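Local coordinates for Ral guanine nucleotide dissociation stimulator-like 2 (Mus musculus, PDB 4JGW), which probably acts as a guanine nucleotide exchange factor for small G proteins and associates with GTP-bound Rap1A and H-Ras in vitro, at residues Thr196-Phe201 against Val261-Gly266; Lys293-Ala298 against Ser315-Ser320. One frame throughout, in Å; residues are numbered along the deposited sequence.

Contact 1. Residues Thr196-Phe201 against Val261-Gly266; sequences TDVLVF and VSSVLG
Thr196 sets its methyl group against the end of a helix: CG2 lies 3.7 Å from Ser263 O and 3.9 Å from Gly266 CA. The rotation about CA-CB divides the labour of this branched side chain. With CG2 anti to the carbonyl carbon, the apolar branch reaches the helix, while OG1 (chi1 72°) turns to a hydrogen bond with Asp194 OD1. Threonine suits a place that needs both a methyl for packing and a hydroxyl for the local loop.

Ser263 is the other main partner. Its small side chain lets the two backbones come close, with the CA atoms of Thr196 and Ser263 only 4.8 Å apart, and its CB faces Thr196 N at 4.1 Å. Val198 adds a looser touch, CG1 to Ser263 OG at 4.2 Å. The buried Ser263 probably receives a hydrogen bond at OG from Trp294 NE1, modelled doubtfully short, and has weak bonds to the carbonyls of Ala259 and Val260 in its own helix.

Further out, Pro195 lies against Ser262 and Ser263, and Val198, buried, packs on Leu290 of helix 284-303 and Trp450 of helix 445-453. Gly266, against whose CA the threonine methyl rests, takes a positive phi (60°), easily reached by a residue without a side chain. Ala267 N bonds to Ser262 O and Gly266 N weakly to Ser263 O: a Schellman motif, closing helix 244-264 of the RasGEF domain.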
# COMPACT_ATOMS: atom_id res chain seq x y z
N THR A 196 20.39 16.42 -18.50
CA THR A 196 20.10 16.28 -19.93
C THR A 196 20.68 14.99 -20.54
O THR A 196 20.42 14.68 -21.71
CB THR A 196 20.58 17.51 -20.76
OG1 THR A 196 22.01 17.53 -20.85
CG2 THR A 196 20.09 18.82 -20.13
N ASP A 197 21.43 14.23 -19.74
CA ASP A 197 22.00 12.95 -20.18
C ASP A 197 20.96 11.83 -20.30
O ASP A 197 21.30 10.70 -20.66
CB ASP A 197 23.14 12.51 -19.26
CG ASP A 197 24.49 13.08 -19.68
OD1 ASP A 197 24.59 13.67 -20.78
OD2 ASP A 197 25.45 12.93 -18.90
N VAL A 198 19.70 12.14 -19.98
CA VAL A 198 18.59 11.23 -20.23
C VAL A 198 18.56 10.81 -21.71
O VAL A 198 18.13 9.70 -22.04
CB VAL A 198 17.22 11.85 -19.79
CG1 VAL A 198 16.88 13.10 -20.60
CG2 VAL A 198 16.10 10.82 -19.87
N LEU A 199 19.07 11.69 -22.57
CA LEU A 199 19.15 11.47 -24.01
C LEU A 199 20.15 10.38 -24.40
O LEU A 199 20.02 9.76 -25.45
CB LEU A 199 19.52 12.77 -24.73
CG LEU A 199 18.54 13.96 -24.68
CD1 LEU A 199 19.22 15.22 -25.22
CD2 LEU A 199 17.25 13.67 -25.45
N VAL A 200 21.14 10.16 -23.54
CA VAL A 200 22.24 9.21 -23.79
C VAL A 200 21.82 7.74 -23.67
O VAL A 200 22.45 6.86 -24.27
CB VAL A 200 23.45 9.53 -22.86
CG1 VAL A 200 24.45 8.37 -22.81
CG2 VAL A 200 24.15 10.81 -23.33
N PHE A 201 20.75 7.48 -22.92
CA PHE A 201 20.25 6.12 -22.73
C PHE A 201 19.00 5.87 -23.56
O PHE A 201 18.28 6.81 -23.91
CB PHE A 201 19.95 5.84 -21.26
CG PHE A 201 21.08 6.19 -20.33
CD1 PHE A 201 21.02 7.33 -19.53
CD2 PHE A 201 22.20 5.37 -20.24
CE1 PHE A 201 22.06 7.65 -18.67
CE2 PHE A 201 23.25 5.68 -19.38
CZ PHE A 201 23.18 6.82 -18.59
N VAL A 261 11.51 17.59 -14.66
CA VAL A 261 11.50 19.05 -14.58
C VAL A 261 12.92 19.61 -14.77
O VAL A 261 13.14 20.51 -15.58
CB VAL A 261 10.90 19.54 -13.24
CG1 VAL A 261 11.08 21.05 -13.07
CG2 VAL A 261 9.42 19.17 -13.14
N SER A 262 13.87 19.04 -14.03
CA SER A 262 15.27 19.46 -14.04
C SER A 262 15.93 19.35 -15.42
O SER A 262 16.59 20.30 -15.87
CB SER A 262 16.06 18.67 -12.99
OG SER A 262 17.42 19.05 -12.96
N SER A 263 15.74 18.21 -16.09
CA SER A 263 16.39 17.95 -17.38
C SER A 263 15.79 18.78 -18.51
O SER A 263 16.53 19.28 -19.36
CB SER A 263 16.36 16.46 -17.73
OG SER A 263 15.09 16.07 -18.21
N VAL A 264 14.47 18.91 -18.52
CA VAL A 264 13.77 19.74 -19.50
C VAL A 264 14.22 21.20 -19.38
O VAL A 264 14.43 21.87 -20.39
CB VAL A 264 12.22 19.61 -19.37
CG1 VAL A 264 11.51 20.72 -20.12
CG2 VAL A 264 11.76 18.25 -19.88
N LEU A 265 14.41 21.67 -18.15
CA LEU A 265 14.91 23.02 -17.91
C LEU A 265 16.43 23.10 -18.05
O LEU A 265 16.99 24.20 -18.04
CB LEU A 265 14.47 23.53 -16.53
CG LEU A 265 12.97 23.80 -16.34
CD1 LEU A 265 12.67 24.08 -14.87
CD2 LEU A 265 12.48 24.94 -17.22
N GLY A 266 17.08 21.95 -18.19
CA GLY A 266 18.53 21.86 -18.34
C GLY A 266 19.28 22.43 -17.16
O GLY A 266 20.39 22.95 -17.30

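Contact 2. Residues Lys293-Ala298 against Ser315-Ser320; sequences KWIRVA and SALQSS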
# COMPACT_ATOMS: atom_id res chain seq x y z
N LYS A 293 11.80 12.89 -25.40
CA LYS A 293 12.48 11.79 -24.73
C LYS A 293 11.72 11.31 -23.49
O LYS A 293 11.50 10.10 -23.32
CB LYS A 293 13.91 12.19 -24.34
CG LYS A 293 14.75 11.05 -23.76
CD LYS A 293 15.01 9.98 -24.80
CE LYS A 293 15.88 8.88 -24.24
NZ LYS A 293 16.63 8.19 -25.33
N TRP A 294 11.31 12.25 -22.64
CA TRP A 294 10.58 11.93 -21.42
C TRP A 294 9.17 11.39 -21.70
O TRP A 294 8.69 10.52 -20.97
CB TRP A 294 10.51 13.14 -20.48
CG TRP A 294 11.79 13.38 -19.73
CD1 TRP A 294 12.64 14.43 -19.89
CD2 TRP A 294 12.35 12.54 -18.71
NE1 TRP A 294 13.71 14.30 -19.03
CE2 TRP A 294 13.55 13.16 -18.29
CE3 TRP A 294 11.96 11.34 -18.11
CZ2 TRP A 294 14.37 12.61 -17.29
CZ3 TRP A 294 12.77 10.80 -17.11
CH2 TRP A 294 13.96 11.43 -16.72
N ILE A 295 8.54 11.92 -22.74
CA ILE A 295 7.24 11.42 -23.21
C ILE A 295 7.36 9.94 -23.57
O ILE A 295 6.52 9.12 -23.18
CB ILE A 295 6.71 12.23 -24.43
CG1 ILE A 295 6.20 13.61 -23.97
CG2 ILE A 295 5.59 11.48 -25.15
CD1 ILE A 295 6.02 14.62 -25.10
N ARG A 296 8.42 9.60 -24.30
CA ARG A 296 8.68 8.22 -24.72
C ARG A 296 9.03 7.32 -23.53
O ARG A 296 8.63 6.16 -23.50
CB ARG A 296 9.78 8.19 -25.79
CG ARG A 296 10.21 6.80 -26.25
CD ARG A 296 9.07 6.01 -26.90
NE ARG A 296 8.58 6.64 -28.12
CZ ARG A 296 9.17 6.55 -29.31
NH1 ARG A 296 10.30 5.86 -29.45
NH2 ARG A 296 8.64 7.16 -30.36
N VAL A 297 9.77 7.87 -22.57
CA VAL A 297 10.08 7.15 -21.33
C VAL A 297 8.80 6.83 -20.56
O VAL A 297 8.64 5.72 -20.04
CB VAL A 297 11.08 7.93 -20.44
CG1 VAL A 297 11.18 7.32 -19.04
CG2 VAL A 297 12.46 7.97 -21.10
N ALA A 298 7.89 7.81 -20.50
CA ALA A 298 6.59 7.62 -19.86
C ALA A 298 5.78 6.55 -20.59
O ALA A 298 5.11 5.74 -19.95
CB ALA A 298 5.82 8.94 -19.83
N SER A 315 2.89 14.19 -14.73
CA SER A 315 2.57 15.30 -13.83
C SER A 315 3.67 16.36 -13.85
O SER A 315 3.40 17.55 -13.73
CB SER A 315 2.31 14.81 -12.41
OG SER A 315 3.48 14.27 -11.82
N ALA A 316 4.92 15.90 -14.00
CA ALA A 316 6.06 16.79 -14.16
C ALA A 316 5.97 17.61 -15.45
O ALA A 316 6.30 18.79 -15.46
CB ALA A 316 7.36 16.00 -14.12
N LEU A 317 5.51 16.97 -16.52
CA LEU A 317 5.36 17.63 -17.82
C LEU A 317 4.13 18.54 -17.90
O LEU A 317 4.08 19.45 -18.73
CB LEU A 317 5.34 16.60 -18.95
CG LEU A 317 6.64 15.85 -19.29
CD1 LEU A 317 6.39 14.81 -20.37
CD2 LEU A 317 7.75 16.81 -19.72
N GLN A 318 3.15 18.28 -17.04
CA GLN A 318 1.94 19.11 -16.94
C GLN A 318 2.13 20.26 -15.96
O GLN A 318 1.33 21.20 -15.92
CB GLN A 318 0.74 18.27 -16.51
CG GLN A 318 0.16 17.38 -17.60
CD GLN A 318 -0.95 16.48 -17.09
OE1 GLN A 318 -0.84 15.87 -16.02
NE2 GLN A 318 -2.04 16.40 -17.84
N SER A 319 3.19 20.17 -15.16
CA SER A 319 3.53 21.15 -14.12
C SER A 319 3.72 22.55 -14.70
O SER A 319 4.17 22.70 -15.84
CB SER A 319 4.79 20.70 -13.39
OG SER A 319 4.98 21.42 -12.19
N SER A 320 3.39 23.57 -13.91
CA SER A 320 3.45 24.97 -14.33
C SER A 320 4.76 25.38 -15.03
O SER A 320 4.71 25.92 -16.13
CB SER A 320 3.14 25.92 -13.17
OG SER A 320 1.75 25.92 -12.85
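Two consecutive helices of the RasGEF catalytic domain, 284-303 and 307-318, are joined by a short connection, and here the middle of the first meets the last turn of the second. Leu317 carries the contact from its side, pointing at the other helix and placing one branch, CD1, between two neighbouring residues. CD1 comes to 3.8 Å from Ile295 CG1, and more loosely to 4.4 Å from Trp294 CB. The leucine keeps CG anti to its carbonyl carbon (chi1 -70°) and CD1 extended, which suits a residue that must span a gap: the nearest CA atoms, those of Ile295 and Leu317, are still 8.4 Å apart.

The Ile295 and Leu317 side chains cross at about a right angle, so the methyl meets the flank of the isoleucine chain. Trp294 adds its CB methylene, whereas the indole leads away toward Ser263 of helix 244-264. No hydrogen bond links the segments; the contact is apolar and buried, a place suited to the flexible aliphatic branches of Leu317 and Ile295. In the last turn of helix 307-318 the backbone bonds from Gln318 N to Ser315 O and from Ser319 N to Ala316 O are weak, before helix 320-323 begins.

Other helices enclose the pair. Phe340 of helix 334-344 touches both Ile295 and Leu317, while Val260 of helix 244-264 packs against Trp294 and Leu317; on helix 203-219, Ala203 and Leu206 meet Val297.

In the fold
Trp294 joins the two contacts, whose centres are 11 Å apart: its CB belongs to contact 2, while its ring extends to contact 1, where CZ2 packs 3.6 Å from Val198 CG2. The indole NE1 stands 2.4 Å from Ser263 OG, a probable hydrogen bond whose modelled length is doubtfully short. One residue earlier, Lys293 lays CE 3.3 Å from Val198 O and probably bonds through NZ to Phe201 O at 2.6 Å. Helix 284-303 thus receives the 196-201 loop and the end of helix 307-318. The contacts follow one another along the chain, contact 1 closing before contact 2 opens; helix 244-264 supplies one side of contact 1 and, through Val260, packs against contact 2.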